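Local coordinates for protein CbsA (Xanthomonas oryzae pv. oryzae, PDB 5XYH) that is a cell-wall-degrading exoglucanase that hydrolyses 1,4-beta-glucosidic bonds of cellulose, probably releasing cellobiose from chain ends, at residues V23-V28 with G407-A412; A75-K80 with P134-L139; N152-Q157 with T207-L212; F230-A235 with I291-D296; S305-S310 with G323-R328. All blocks are in the same frame, centred on the assembly; numbering follows the deposited sequence.

Interaction 1: V23-V28 with G407-A412; sequences VDSSIV and GTWFHA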
# COMPACT_ATOMS: atom_id res chain seq x y z
N VAL A 23 11.16 -14.20 -6.95
CA VAL A 23 10.59 -14.53 -8.25
C VAL A 23 11.35 -15.69 -8.89
O VAL A 23 10.74 -16.60 -9.45
CB VAL A 23 10.58 -13.28 -9.16
CG1 VAL A 23 10.26 -13.65 -10.59
CG2 VAL A 23 9.56 -12.29 -8.64
N ASP A 24 12.68 -15.68 -8.79
CA ASP A 24 13.47 -16.78 -9.35
C ASP A 24 13.05 -18.12 -8.75
O ASP A 24 13.04 -19.14 -9.45
CB ASP A 24 14.96 -16.54 -9.11
CG ASP A 24 15.53 -15.45 -10.01
OD1 ASP A 24 14.96 -15.18 -11.09
OD2 ASP A 24 16.58 -14.88 -9.65
N SER A 25 12.70 -18.13 -7.45
CA SER A 25 12.26 -19.37 -6.81
C SER A 25 10.99 -19.92 -7.43
O SER A 25 10.75 -21.13 -7.38
CB SER A 25 12.07 -19.12 -5.30
OG SER A 25 10.79 -18.58 -5.00
N SER A 26 10.17 -19.06 -8.04
CA SER A 26 8.96 -19.47 -8.75
C SER A 26 9.25 -19.85 -10.20
O SER A 26 8.61 -20.76 -10.74
CB SER A 26 7.92 -18.35 -8.73
OG SER A 26 7.22 -18.32 -7.50
N ILE A 27 10.16 -19.13 -10.86
CA ILE A 27 10.50 -19.44 -12.24
C ILE A 27 10.97 -20.88 -12.37
O ILE A 27 10.56 -21.62 -13.27
CB ILE A 27 11.56 -18.44 -12.76
CG1 ILE A 27 10.94 -17.06 -12.94
CG2 ILE A 27 12.19 -18.94 -14.04
CD1 ILE A 27 11.97 -15.99 -13.20
N VAL A 28 11.83 -21.33 -11.45
CA VAL A 28 12.36 -22.68 -11.59
C VAL A 28 11.32 -23.75 -11.31
O VAL A 28 11.52 -24.90 -11.70
CB VAL A 28 13.60 -22.88 -10.71
CG1 VAL A 28 14.67 -21.85 -11.08
CG2 VAL A 28 13.23 -22.78 -9.25
N GLY A 407 4.73 -11.48 4.62
CA GLY A 407 5.98 -10.96 4.09
C GLY A 407 6.94 -11.99 3.53
O GLY A 407 8.08 -11.65 3.22
N THR A 408 6.52 -13.25 3.40
CA THR A 408 7.31 -14.29 2.75
C THR A 408 6.58 -14.81 1.52
O THR A 408 5.38 -14.58 1.33
CB THR A 408 7.62 -15.45 3.72
OG1 THR A 408 6.42 -16.20 3.96
CG2 THR A 408 8.12 -14.91 5.03
N TRP A 409 7.32 -15.53 0.67
CA TRP A 409 6.85 -15.79 -0.69
C TRP A 409 5.70 -16.79 -0.74
O TRP A 409 5.73 -17.84 -0.08
CB TRP A 409 8.00 -16.31 -1.54
CG TRP A 409 7.79 -16.15 -2.99
CD1 TRP A 409 7.75 -17.14 -3.92
CD2 TRP A 409 7.60 -14.92 -3.70
NE1 TRP A 409 7.54 -16.61 -5.17
CE2 TRP A 409 7.46 -15.25 -5.06
CE3 TRP A 409 7.55 -13.57 -3.32
CZ2 TRP A 409 7.26 -14.28 -6.05
CZ3 TRP A 409 7.36 -12.60 -4.31
CH2 TRP A 409 7.21 -12.97 -5.65
N PHE A 410 4.71 -16.50 -1.57
CA PHE A 410 3.49 -17.30 -1.70
C PHE A 410 3.38 -17.69 -3.18
O PHE A 410 2.73 -16.99 -3.97
CB PHE A 410 2.28 -16.49 -1.20
CG PHE A 410 1.01 -17.30 -1.03
CD1 PHE A 410 0.93 -18.63 -1.42
CD2 PHE A 410 -0.12 -16.70 -0.48
CE1 PHE A 410 -0.25 -19.34 -1.26
CE2 PHE A 410 -1.29 -17.40 -0.32
CZ PHE A 410 -1.36 -18.73 -0.71
N HIS A 411 4.01 -18.81 -3.53
CA HIS A 411 4.11 -19.22 -4.93
C HIS A 411 2.75 -19.29 -5.62
O HIS A 411 2.60 -18.82 -6.75
CB HIS A 411 4.83 -20.57 -5.02
CG HIS A 411 4.90 -21.13 -6.40
ND1 HIS A 411 5.69 -20.58 -7.39
CD2 HIS A 411 4.29 -22.20 -6.97
CE1 HIS A 411 5.54 -21.27 -8.51
NE2 HIS A 411 4.71 -22.26 -8.27
N ALA A 412 1.74 -19.87 -4.95
CA ALA A 412 0.44 -20.01 -5.61
C ALA A 412 -0.20 -18.65 -5.90
O ALA A 412 -0.76 -18.45 -6.98
CB ALA A 412 -0.49 -20.88 -4.77
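In W409 the first torsion sets CG anti to the backbone N (chi1 -159°), while in S26 it sets OG anti to the carbonyl carbon (chi1 -80°); the N-H edge of the indole then meets the serine hydroxyl in the ring plane. W409 NE1 donates to S26 OG over 2.9 Å, almost straight at 173° and with the oxygen practically in the indole plane. The same oxygen lies at the edge of the imidazole of H411, hydrogen-bonded to ND1 at 2.7 Å, so a single hydroxyl is gripped by two aromatic side chains. The indole nitrogen can only donate, which makes S26 OG an acceptor on that side. The serine carbon follows its oxygen, with S26 CB 3.4 Å from H411 ND1. These residues illustrate how parts near the two ends of the chain are joined in a family 6 glycoside hydrolase: S26 sits on helix 17-27 near the start of the chain, and H411 opens helix 411-419 near its end, directly after F410 at the N-cap position. V23, one turn before S26, reaches the benzo half of the indole, where its CG2 comes to 3.9 Å from W409 CH2, and its backbone N stands over one face, near the rim. S25 OG approaches obliquely, 3.5 Å from W409 CD1, but its hydrogen bond goes to E22 O. The ring of F414 also meets the indole and, with M39 of helix 33-42, touches both V23 and S26.

Interaction 2: A75-K80 with P134-L139; sequences AALAQK and PKYKGL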
# COMPACT_ATOMS: atom_id res chain seq x y z
N ALA A 75 23.00 -1.27 -3.34
CA ALA A 75 22.57 -1.84 -4.61
C ALA A 75 21.97 -0.76 -5.50
O ALA A 75 22.18 -0.75 -6.72
CB ALA A 75 21.57 -2.97 -4.39
N ALA A 76 21.22 0.18 -4.90
CA ALA A 76 20.60 1.24 -5.68
C ALA A 76 21.65 2.08 -6.38
O ALA A 76 21.48 2.48 -7.54
CB ALA A 76 19.72 2.11 -4.78
N LEU A 77 22.77 2.35 -5.70
CA LEU A 77 23.86 3.11 -6.30
C LEU A 77 24.35 2.45 -7.58
O LEU A 77 24.54 3.11 -8.61
CB LEU A 77 25.01 3.26 -5.30
CG LEU A 77 24.78 4.23 -4.13
CD1 LEU A 77 25.94 4.18 -3.14
CD2 LEU A 77 24.57 5.64 -4.65
N ALA A 78 24.50 1.12 -7.54
CA ALA A 78 25.00 0.33 -8.65
C ALA A 78 24.02 0.23 -9.80
O ALA A 78 24.41 -0.17 -10.90
CB ALA A 78 25.36 -1.07 -8.15
N GLN A 79 22.74 0.57 -9.58
CA GLN A 79 21.78 0.57 -10.67
C GLN A 79 21.55 1.95 -11.26
O GLN A 79 20.84 2.05 -12.27
CB GLN A 79 20.44 -0.02 -10.20
CG GLN A 79 20.58 -1.35 -9.47
CD GLN A 79 19.25 -1.91 -9.00
OE1 GLN A 79 18.17 -1.37 -9.32
NE2 GLN A 79 19.30 -2.98 -8.22
N LYS A 80 22.14 3.00 -10.69
CA LYS A 80 21.88 4.36 -11.15
C LYS A 80 22.56 4.62 -12.50
O LYS A 80 23.77 4.43 -12.64
CB LYS A 80 22.36 5.38 -10.12
CG LYS A 80 22.01 6.83 -10.50
CD LYS A 80 22.57 7.86 -9.52
CE LYS A 80 22.08 9.27 -9.86
NZ LYS A 80 22.24 9.65 -11.32
N PRO A 134 26.24 11.02 3.19
CA PRO A 134 26.60 11.65 1.91
C PRO A 134 26.81 10.65 0.77
O PRO A 134 26.69 11.00 -0.41
CB PRO A 134 27.91 12.38 2.23
CG PRO A 134 27.88 12.60 3.70
CD PRO A 134 27.11 11.45 4.30
N LYS A 135 27.12 9.39 1.12
CA LYS A 135 27.28 8.34 0.11
C LYS A 135 26.02 8.19 -0.74
O LYS A 135 26.11 7.77 -1.91
CB LYS A 135 27.61 7.02 0.80
CG LYS A 135 27.85 5.85 -0.13
CD LYS A 135 28.11 4.57 0.66
CE LYS A 135 28.40 3.40 -0.29
NZ LYS A 135 28.67 2.15 0.46
N TYR A 136 24.86 8.55 -0.20
CA TYR A 136 23.58 8.29 -0.85
C TYR A 136 22.88 9.55 -1.35
O TYR A 136 21.70 9.50 -1.73
CB TYR A 136 22.68 7.53 0.11
CG TYR A 136 23.28 6.25 0.65
CD1 TYR A 136 23.80 5.28 -0.20
CD2 TYR A 136 23.34 6.02 2.02
CE1 TYR A 136 24.34 4.10 0.30
CE2 TYR A 136 23.89 4.85 2.53
CZ TYR A 136 24.39 3.90 1.66
OH TYR A 136 24.93 2.74 2.18
N LYS A 137 23.59 10.69 -1.38
CA LYS A 137 22.97 11.95 -1.81
C LYS A 137 22.48 11.88 -3.26
O LYS A 137 21.57 12.62 -3.62
CB LYS A 137 23.97 13.11 -1.59
CG LYS A 137 25.07 13.25 -2.65
CD LYS A 137 24.71 14.28 -3.76
CE LYS A 137 25.39 13.95 -5.10
NZ LYS A 137 24.66 14.60 -6.24
N GLY A 138 23.05 11.00 -4.09
CA GLY A 138 22.60 10.90 -5.46
C GLY A 138 21.35 10.08 -5.68
O GLY A 138 20.85 10.01 -6.80
N LEU A 139 20.84 9.45 -4.62
CA LEU A 139 19.60 8.67 -4.64
C LEU A 139 18.43 9.54 -4.19
O LEU A 139 18.58 10.38 -3.30
CB LEU A 139 19.72 7.46 -3.71
CG LEU A 139 20.90 6.49 -3.89
CD1 LEU A 139 20.93 5.48 -2.77
CD2 LEU A 139 20.84 5.77 -5.22
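Two neighbouring beta-alpha units meet where L77, on the last turn of helix 69-79, packs into the type I beta turn from Y136 to L139, the bend that feeds strand 140-145. The leucine works with both of its methyl branches. CD1 abuts the edge of the Y136 ring, 3.8 Å from CE1 and near the ring plane, and K135 CE also touches L77 CD1, at 3.8 Å. CD2, the other branch, meets L139 CD2 at 3.8 Å. The side chain of L77 crosses those of Y136 and L139 at about a right angle. A76, one residue earlier, adds its CB at 3.9 Å from L139 CD2, so that this methyl touches two residues of the helix. Polar ends are led away from the apolar patch: K135 NZ and Y136 OH both bond to N74 OD1 on the same helix. K80 runs out extended as far as CE, which lies 3.4 Å from G138 O; the bend at chi4 (-49°) turns NZ away, and NZ bonds to T84 O. L139 and A76 also reach strand 86-92, at I86 and V88. The contact thus joins the end of one helix to the turn entering the next strand of the alpha/beta barrel, in which strands 86-92 and 140-145 run parallel and helix 113-131 makes the beta-alpha-beta crossover between them.

Interaction 3: N152-Q157 with T207-L212; sequences NLVTNQ and TPAISL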
# COMPACT_ATOMS: atom_id res chain seq x y z
N ASN A 152 -7.53 4.62 10.40
CA ASN A 152 -8.28 3.91 11.43
C ASN A 152 -8.79 4.85 12.51
O ASN A 152 -9.81 4.56 13.15
CB ASN A 152 -7.43 2.82 12.06
CG ASN A 152 -6.99 1.78 11.06
OD1 ASN A 152 -7.83 1.10 10.46
ND2 ASN A 152 -5.67 1.65 10.86
N LEU A 153 -8.10 5.97 12.73
CA LEU A 153 -8.58 6.93 13.72
C LEU A 153 -9.89 7.58 13.30
O LEU A 153 -10.63 8.07 14.16
CB LEU A 153 -7.53 8.01 13.99
CG LEU A 153 -6.12 7.56 14.34
CD1 LEU A 153 -5.32 8.76 14.77
CD2 LEU A 153 -6.14 6.51 15.44
N VAL A 154 -10.20 7.57 12.01
CA VAL A 154 -11.42 8.17 11.51
C VAL A 154 -12.54 7.14 11.37
O VAL A 154 -13.68 7.40 11.74
CB VAL A 154 -11.16 8.88 10.17
CG1 VAL A 154 -12.45 9.45 9.60
CG2 VAL A 154 -10.12 9.99 10.36
N THR A 155 -12.23 5.95 10.85
CA THR A 155 -13.27 5.00 10.49
C THR A 155 -13.48 3.90 11.52
O THR A 155 -14.55 3.28 11.53
CB THR A 155 -12.96 4.34 9.15
OG1 THR A 155 -11.70 3.68 9.23
CG2 THR A 155 -12.91 5.39 8.04
N ASN A 156 -12.51 3.64 12.38
CA ASN A 156 -12.54 2.46 13.24
C ASN A 156 -12.38 2.82 14.71
O ASN A 156 -11.81 2.05 15.49
CB ASN A 156 -11.45 1.47 12.82
CG ASN A 156 -11.77 0.80 11.51
OD1 ASN A 156 -12.93 0.47 11.24
ND2 ASN A 156 -10.75 0.59 10.69
N GLN A 157 -12.88 4.00 15.10
CA GLN A 157 -12.69 4.42 16.48
C GLN A 157 -13.44 3.52 17.46
O GLN A 157 -13.06 3.48 18.64
CB GLN A 157 -13.13 5.87 16.67
CG GLN A 157 -11.97 6.86 16.54
CD GLN A 157 -11.53 7.47 17.87
OE1 GLN A 157 -12.03 7.11 18.95
NE2 GLN A 157 -10.59 8.41 17.79
N THR A 207 -14.43 15.49 6.68
CA THR A 207 -13.86 16.59 7.46
C THR A 207 -12.85 16.13 8.50
O THR A 207 -11.73 16.67 8.52
CB THR A 207 -14.99 17.42 8.09
OG1 THR A 207 -15.64 18.18 7.06
CG2 THR A 207 -14.43 18.35 9.16
N PRO A 208 -13.15 15.16 9.38
CA PRO A 208 -12.10 14.72 10.31
C PRO A 208 -10.91 14.09 9.61
O PRO A 208 -9.78 14.24 10.09
CB PRO A 208 -12.82 13.73 11.24
CG PRO A 208 -14.03 13.28 10.48
CD PRO A 208 -14.43 14.46 9.62
N ALA A 209 -11.11 13.40 8.48
CA ALA A 209 -9.99 12.81 7.77
C ALA A 209 -9.05 13.89 7.24
O ALA A 209 -7.86 13.91 7.55
CB ALA A 209 -10.48 11.94 6.61
N ILE A 210 -9.59 14.81 6.44
CA ILE A 210 -8.79 15.91 5.92
C ILE A 210 -8.18 16.71 7.07
O ILE A 210 -6.98 16.99 7.07
CB ILE A 210 -9.64 16.80 5.00
CG1 ILE A 210 -10.17 15.99 3.80
CG2 ILE A 210 -8.86 18.02 4.57
CD1 ILE A 210 -9.11 15.25 3.01
N SER A 211 -8.98 17.07 8.08
CA SER A 211 -8.43 17.88 9.16
C SER A 211 -7.38 17.12 9.97
O SER A 211 -6.43 17.73 10.47
CB SER A 211 -9.54 18.39 10.08
OG SER A 211 -9.79 17.47 11.12
N LEU A 212 -7.52 15.79 10.08
CA LEU A 212 -6.51 14.99 10.75
C LEU A 212 -5.18 15.05 10.02
O LEU A 212 -4.15 15.39 10.61
CB LEU A 212 -6.96 13.53 10.88
CG LEU A 212 -5.92 12.53 11.39
CD1 LEU A 212 -5.46 12.90 12.78
CD2 LEU A 212 -6.49 11.11 11.35
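V154 and L212 slide past each other in opposite directions, and the contact between their two helices is built round this sliding pair. Helix 206-218, which carries L212, makes the beta-alpha-beta crossover between the parallel strands 188-193 and 229-232 of the barrel, whereas the short helix 150-155 follows strand 140-145. V154 CG2 settles against the second helix, 3.8 Å from A209 CA and 3.9 Å from L212 CD2. The same valine methyl is also 4.2 Å from A209 CB. In L212 the first torsion (chi1 172°) sets CG anti to the backbone N, and CD2 beyond it makes the contact. The other methyl of the valine, CG1, looks toward the proline ring, at 4.2 Å from P208 CG. L153 adds its CB, 4.2 Å from L212 CD2, while its side chain also touches A165 and S166 of helix 160-167. The cross-helix contact is thus wholly apolar. Polar groups serve the helix end instead: N156, the first residue to leave helical geometry, turns back so that its ND2 donates to N152 OD1 at 3.0 Å and 149°, on a lone pair in the carbonyl plane.

Interaction 4: F230-A235 with I291-D296; sequences FITNTA and IGFLID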
# COMPACT_ATOMS: atom_id res chain seq x y z
N PHE A 230 0.48 12.03 -1.17
CA PHE A 230 -0.27 10.96 -0.54
C PHE A 230 -0.17 9.71 -1.40
O PHE A 230 0.13 9.79 -2.59
CB PHE A 230 -1.74 11.36 -0.37
CG PHE A 230 -1.93 12.59 0.46
CD1 PHE A 230 -1.91 13.85 -0.12
CD2 PHE A 230 -2.13 12.49 1.82
CE1 PHE A 230 -2.09 14.99 0.65
CE2 PHE A 230 -2.31 13.61 2.60
CZ PHE A 230 -2.29 14.87 2.00
N ILE A 231 -0.43 8.54 -0.80
CA ILE A 231 -0.51 7.30 -1.56
C ILE A 231 -1.75 6.52 -1.15
O ILE A 231 -2.05 6.40 0.04
CB ILE A 231 0.75 6.41 -1.40
CG1 ILE A 231 0.57 5.10 -2.16
CG2 ILE A 231 1.10 6.15 0.07
CD1 ILE A 231 1.82 4.22 -2.24
N THR A 232 -2.47 5.98 -2.13
CA THR A 232 -3.62 5.12 -1.90
C THR A 232 -3.33 3.70 -2.38
O THR A 232 -2.40 3.46 -3.16
CB THR A 232 -4.87 5.66 -2.63
OG1 THR A 232 -4.79 5.34 -4.03
CG2 THR A 232 -5.00 7.18 -2.45
N ASN A 233 -4.13 2.75 -1.88
CA ASN A 233 -4.15 1.35 -2.31
C ASN A 233 -2.94 0.55 -1.85
O ASN A 233 -2.76 -0.59 -2.32
CB ASN A 233 -4.28 1.20 -3.83
CG ASN A 233 -5.15 0.01 -4.22
OD1 ASN A 233 -6.15 -0.27 -3.55
ND2 ASN A 233 -4.80 -0.66 -5.32
N THR A 234 -2.13 1.08 -0.92
CA THR A 234 -0.94 0.37 -0.47
C THR A 234 -1.30 -1.02 0.01
O THR A 234 -2.11 -1.18 0.93
CB THR A 234 -0.25 1.14 0.66
OG1 THR A 234 0.12 2.45 0.21
CG2 THR A 234 1.01 0.40 1.08
N ALA A 235 -0.72 -2.03 -0.64
CA ALA A 235 -0.93 -3.43 -0.30
C ALA A 235 -2.38 -3.88 -0.48
O ALA A 235 -2.75 -4.96 -0.00
CB ALA A 235 -0.46 -3.73 1.13
N ILE A 291 0.54 19.18 -4.76
CA ILE A 291 0.60 17.89 -4.09
C ILE A 291 0.32 16.78 -5.10
O ILE A 291 -0.47 16.95 -6.04
CB ILE A 291 -0.37 17.79 -2.90
CG1 ILE A 291 -1.79 18.14 -3.35
CG2 ILE A 291 0.10 18.67 -1.77
CD1 ILE A 291 -2.86 17.75 -2.36
N GLY A 292 1.00 15.65 -4.92
CA GLY A 292 0.84 14.54 -5.83
C GLY A 292 0.32 13.29 -5.14
O GLY A 292 0.42 13.15 -3.92
N PHE A 293 -0.24 12.37 -5.91
CA PHE A 293 -0.72 11.11 -5.37
C PHE A 293 -0.01 9.94 -6.02
O PHE A 293 0.17 9.90 -7.24
CB PHE A 293 -2.24 10.97 -5.55
CG PHE A 293 -3.04 11.75 -4.55
CD1 PHE A 293 -3.10 13.13 -4.62
CD2 PHE A 293 -3.75 11.11 -3.54
CE1 PHE A 293 -3.84 13.88 -3.70
CE2 PHE A 293 -4.49 11.84 -2.62
CZ PHE A 293 -4.53 13.23 -2.70
N LEU A 294 0.41 8.98 -5.19
CA LEU A 294 0.82 7.67 -5.67
C LEU A 294 -0.37 6.71 -5.54
O LEU A 294 -1.22 6.87 -4.66
CB LEU A 294 2.02 7.12 -4.88
CG LEU A 294 3.20 8.07 -4.70
CD1 LEU A 294 4.35 7.41 -3.94
CD2 LEU A 294 3.68 8.59 -6.07
N ILE A 295 -0.42 5.73 -6.45
CA ILE A 295 -1.35 4.61 -6.33
C ILE A 295 -0.53 3.32 -6.43
O ILE A 295 0.28 3.16 -7.35
CB ILE A 295 -2.45 4.64 -7.40
CG1 ILE A 295 -3.28 5.94 -7.24
CG2 ILE A 295 -3.34 3.39 -7.28
CD1 ILE A 295 -4.28 6.22 -8.37
N ASP A 296 -0.73 2.43 -5.47
CA ASP A 296 -0.09 1.11 -5.49
C ASP A 296 -0.86 0.23 -6.47
O ASP A 296 -2.01 -0.14 -6.21
CB ASP A 296 -0.10 0.50 -4.09
CG ASP A 296 0.68 -0.82 -4.01
OD1 ASP A 296 1.03 -1.42 -5.06
OD2 ASP A 296 0.95 -1.24 -2.86
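The rings of F230 and F293 lie side by side and point the same way, their planes only 28° apart but slid so far that the centroids are 5.3 Å from each other and overlap is slight. One face of F293 is covered by F230 CB, a CH-pi contact 4.0 Å from the ring centroid, and T232 CG2 sits at the edge of the same ring. At the edge of F230 lies I291, with its CD1 4.2 Å from F230 CE1; F282 stacks on F230 as well. Behind these rings run strands 229-232 and 292-296, parallel neighbours in the modified alpha/beta barrel of family 6, linked through helix 271-284. Their backbone bonds alternate in the regular parallel pattern: F230 N to G292 O, L294 N to F230 O at 2.7 Å, T232 N to L294 O and D296 N to T232 O. F230, T232, F293 and I295 share one face of the sheet, where T232 OG1 bonds to E271. I231 and L294 occupy the other, with I231 CG1 3.7 Å from L294 CB, and I231 also touches I144 of the non-adjacent strand 140-145. Beyond strand 229-232, N233 and A235 bond to D296, the last residue of the other strand. N233 ND2 donates to D296 O at 3.0 Å, and A235 N reaches D296 OD2 at 2.9 Å in a nearly straight bond (174°) that arrives from above the carboxylate plane.

Interaction 5: S305-S310 with G323-R328; sequences SARPTS and GRVDRR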
# COMPACT_ATOMS: atom_id res chain seq x y z
N SER A 305 -9.00 -14.07 -18.27
CA SER A 305 -9.97 -14.24 -19.35
C SER A 305 -11.43 -14.15 -18.88
O SER A 305 -12.33 -14.25 -19.73
CB SER A 305 -9.73 -15.58 -20.06
OG SER A 305 -9.81 -16.65 -19.15
N ALA A 306 -11.71 -13.94 -17.59
CA ALA A 306 -13.08 -13.73 -17.15
C ALA A 306 -13.38 -12.28 -16.79
O ALA A 306 -14.48 -11.99 -16.31
CB ALA A 306 -13.39 -14.64 -15.94
N ARG A 307 -12.44 -11.36 -17.02
CA ARG A 307 -12.67 -9.95 -16.70
C ARG A 307 -13.86 -9.42 -17.49
O ARG A 307 -13.88 -9.54 -18.73
CB ARG A 307 -11.43 -9.12 -17.02
CG ARG A 307 -11.62 -7.60 -16.87
CD ARG A 307 -10.40 -6.88 -17.43
NE ARG A 307 -10.48 -5.42 -17.38
CZ ARG A 307 -10.08 -4.69 -16.35
NH1 ARG A 307 -9.61 -5.29 -15.26
NH2 ARG A 307 -10.16 -3.36 -16.39
N PRO A 308 -14.85 -8.82 -16.83
CA PRO A 308 -16.04 -8.34 -17.54
C PRO A 308 -15.71 -7.21 -18.49
O PRO A 308 -14.87 -6.36 -18.19
CB PRO A 308 -16.97 -7.85 -16.42
CG PRO A 308 -16.40 -8.39 -15.15
CD PRO A 308 -14.92 -8.57 -15.38
N THR A 309 -16.41 -7.18 -19.63
CA THR A 309 -16.25 -6.15 -20.64
C THR A 309 -17.46 -5.24 -20.75
O THR A 309 -17.42 -4.27 -21.51
CB THR A 309 -15.98 -6.80 -22.01
OG1 THR A 309 -17.01 -7.75 -22.27
CG2 THR A 309 -14.62 -7.50 -22.01
N SER A 310 -18.52 -5.51 -19.99
CA SER A 310 -19.74 -4.72 -20.03
C SER A 310 -20.52 -4.98 -18.75
O SER A 310 -20.17 -5.85 -17.95
CB SER A 310 -20.58 -5.06 -21.26
OG SER A 310 -21.10 -6.37 -21.14
N GLY A 323 -20.66 -6.25 -13.97
CA GLY A 323 -19.68 -5.37 -14.59
C GLY A 323 -18.41 -5.07 -13.82
O GLY A 323 -17.40 -4.70 -14.42
N ARG A 324 -18.43 -5.20 -12.49
CA ARG A 324 -17.26 -4.85 -11.71
C ARG A 324 -16.09 -5.77 -12.04
O ARG A 324 -16.24 -6.99 -12.15
CB ARG A 324 -17.57 -4.90 -10.21
CG ARG A 324 -18.07 -6.23 -9.66
CD ARG A 324 -18.40 -6.04 -8.17
NE ARG A 324 -19.20 -7.09 -7.53
CZ ARG A 324 -18.70 -8.07 -6.79
NH1 ARG A 324 -17.39 -8.15 -6.62
NH2 ARG A 324 -19.49 -8.99 -6.23
N VAL A 325 -14.91 -5.17 -12.22
CA VAL A 325 -13.73 -6.01 -12.44
C VAL A 325 -13.17 -6.49 -11.10
O VAL A 325 -12.60 -7.58 -11.03
CB VAL A 325 -12.68 -5.28 -13.29
CG1 VAL A 325 -13.27 -4.94 -14.67
CG2 VAL A 325 -12.15 -4.01 -12.61
N ASP A 326 -13.33 -5.71 -10.03
CA ASP A 326 -13.02 -6.20 -8.68
C ASP A 326 -14.02 -7.30 -8.30
O ASP A 326 -15.19 -7.02 -8.02
CB ASP A 326 -13.07 -5.03 -7.69
CG ASP A 326 -12.53 -5.40 -6.31
OD1 ASP A 326 -12.63 -6.59 -5.91
OD2 ASP A 326 -12.02 -4.50 -5.61
N ARG A 327 -13.56 -8.55 -8.24
CA ARG A 327 -14.43 -9.70 -8.05
C ARG A 327 -14.50 -10.17 -6.59
O ARG A 327 -14.99 -11.28 -6.33
CB ARG A 327 -13.99 -10.86 -8.95
CG ARG A 327 -13.87 -10.52 -10.43
CD ARG A 327 -15.15 -9.90 -10.97
NE ARG A 327 -16.30 -10.77 -10.73
CZ ARG A 327 -17.57 -10.46 -10.98
NH1 ARG A 327 -17.89 -9.26 -11.47
NH2 ARG A 327 -18.53 -11.34 -10.73
N ARG A 328 -14.03 -9.37 -5.64
CA ARG A 328 -13.98 -9.81 -4.25
C ARG A 328 -15.38 -10.02 -3.68
O ARG A 328 -16.37 -9.45 -4.15
CB ARG A 328 -13.23 -8.79 -3.40
CG ARG A 328 -11.75 -8.78 -3.61
CD ARG A 328 -11.06 -7.81 -2.68
NE ARG A 328 -11.04 -6.46 -3.24
CZ ARG A 328 -10.45 -5.42 -2.66
NH1 ARG A 328 -9.82 -5.55 -1.50
NH2 ARG A 328 -10.50 -4.22 -3.26
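R307 lays its extended side chain over V325 where a loop meets the end of helix 316-323 and the loop after it, at the neck of an excursion that leaves the barrel after strand 292-296. From CB the chain goes to CG, anti to the backbone N (chi1 173°), and CG already lies 3.8 Å from V325 CG1. NE is at a similar distance from the same methyl, and CZ is closer, 3.6 Å from V325 CG1, which stands over the centre of one guanidinium face. At the tip NH2 also touches this methyl, while NH1 meets V325 CB at 3.6 Å and gives its hydrogen bond to W302 O; the guanidinium makes a cation-pi contact with Y422. The next residue, P308, meets the opposing backbone through CG, 3.3 Å from R324 O, and CD comes near V325 CG1. R324 O accepts from R327 NH1, at 2.9 Å, after the arginine folds back through bends at chi2 and chi3; the same NH1 also bonds to N321 O. Farther along, S310 O receives a CA-H...O contact from G323 CA, and N244 ND2 bonds to both P308 O and G323 O, bridging the segments. An Asx turn fixes the outgoing chain: D326 OD1 accepts from R328 N, and R328 grips the carboxylate side-on in a salt bridge, NE to OD1 at 3.1 Å and NH2 to OD2 at 2.8 Å.

In the fold
Interaction 1 joins residues near the two ends of the chain and encloses all the others, which follow in series: 2, 3, 4, then 5. Interaction 4 lies deepest, about 7 Å from the chain's centre, within the parallel sheet of the barrel; the centres of the others lie 18 to 24 Å out. Interactions 3 and 4 are close, centres about 17 Å apart, and helix 206-218 leads into strand 229-232. Interaction 5 comes within about 6 Å of interaction 4 at nearest atoms, just beyond strand 292-296. Interactions 2 and 5, about 42 Å apart between centres, lie on opposite sides. The contacts thus sample the core strands and the surrounding helices and loops of one barrel, consistent with the family 6 fold.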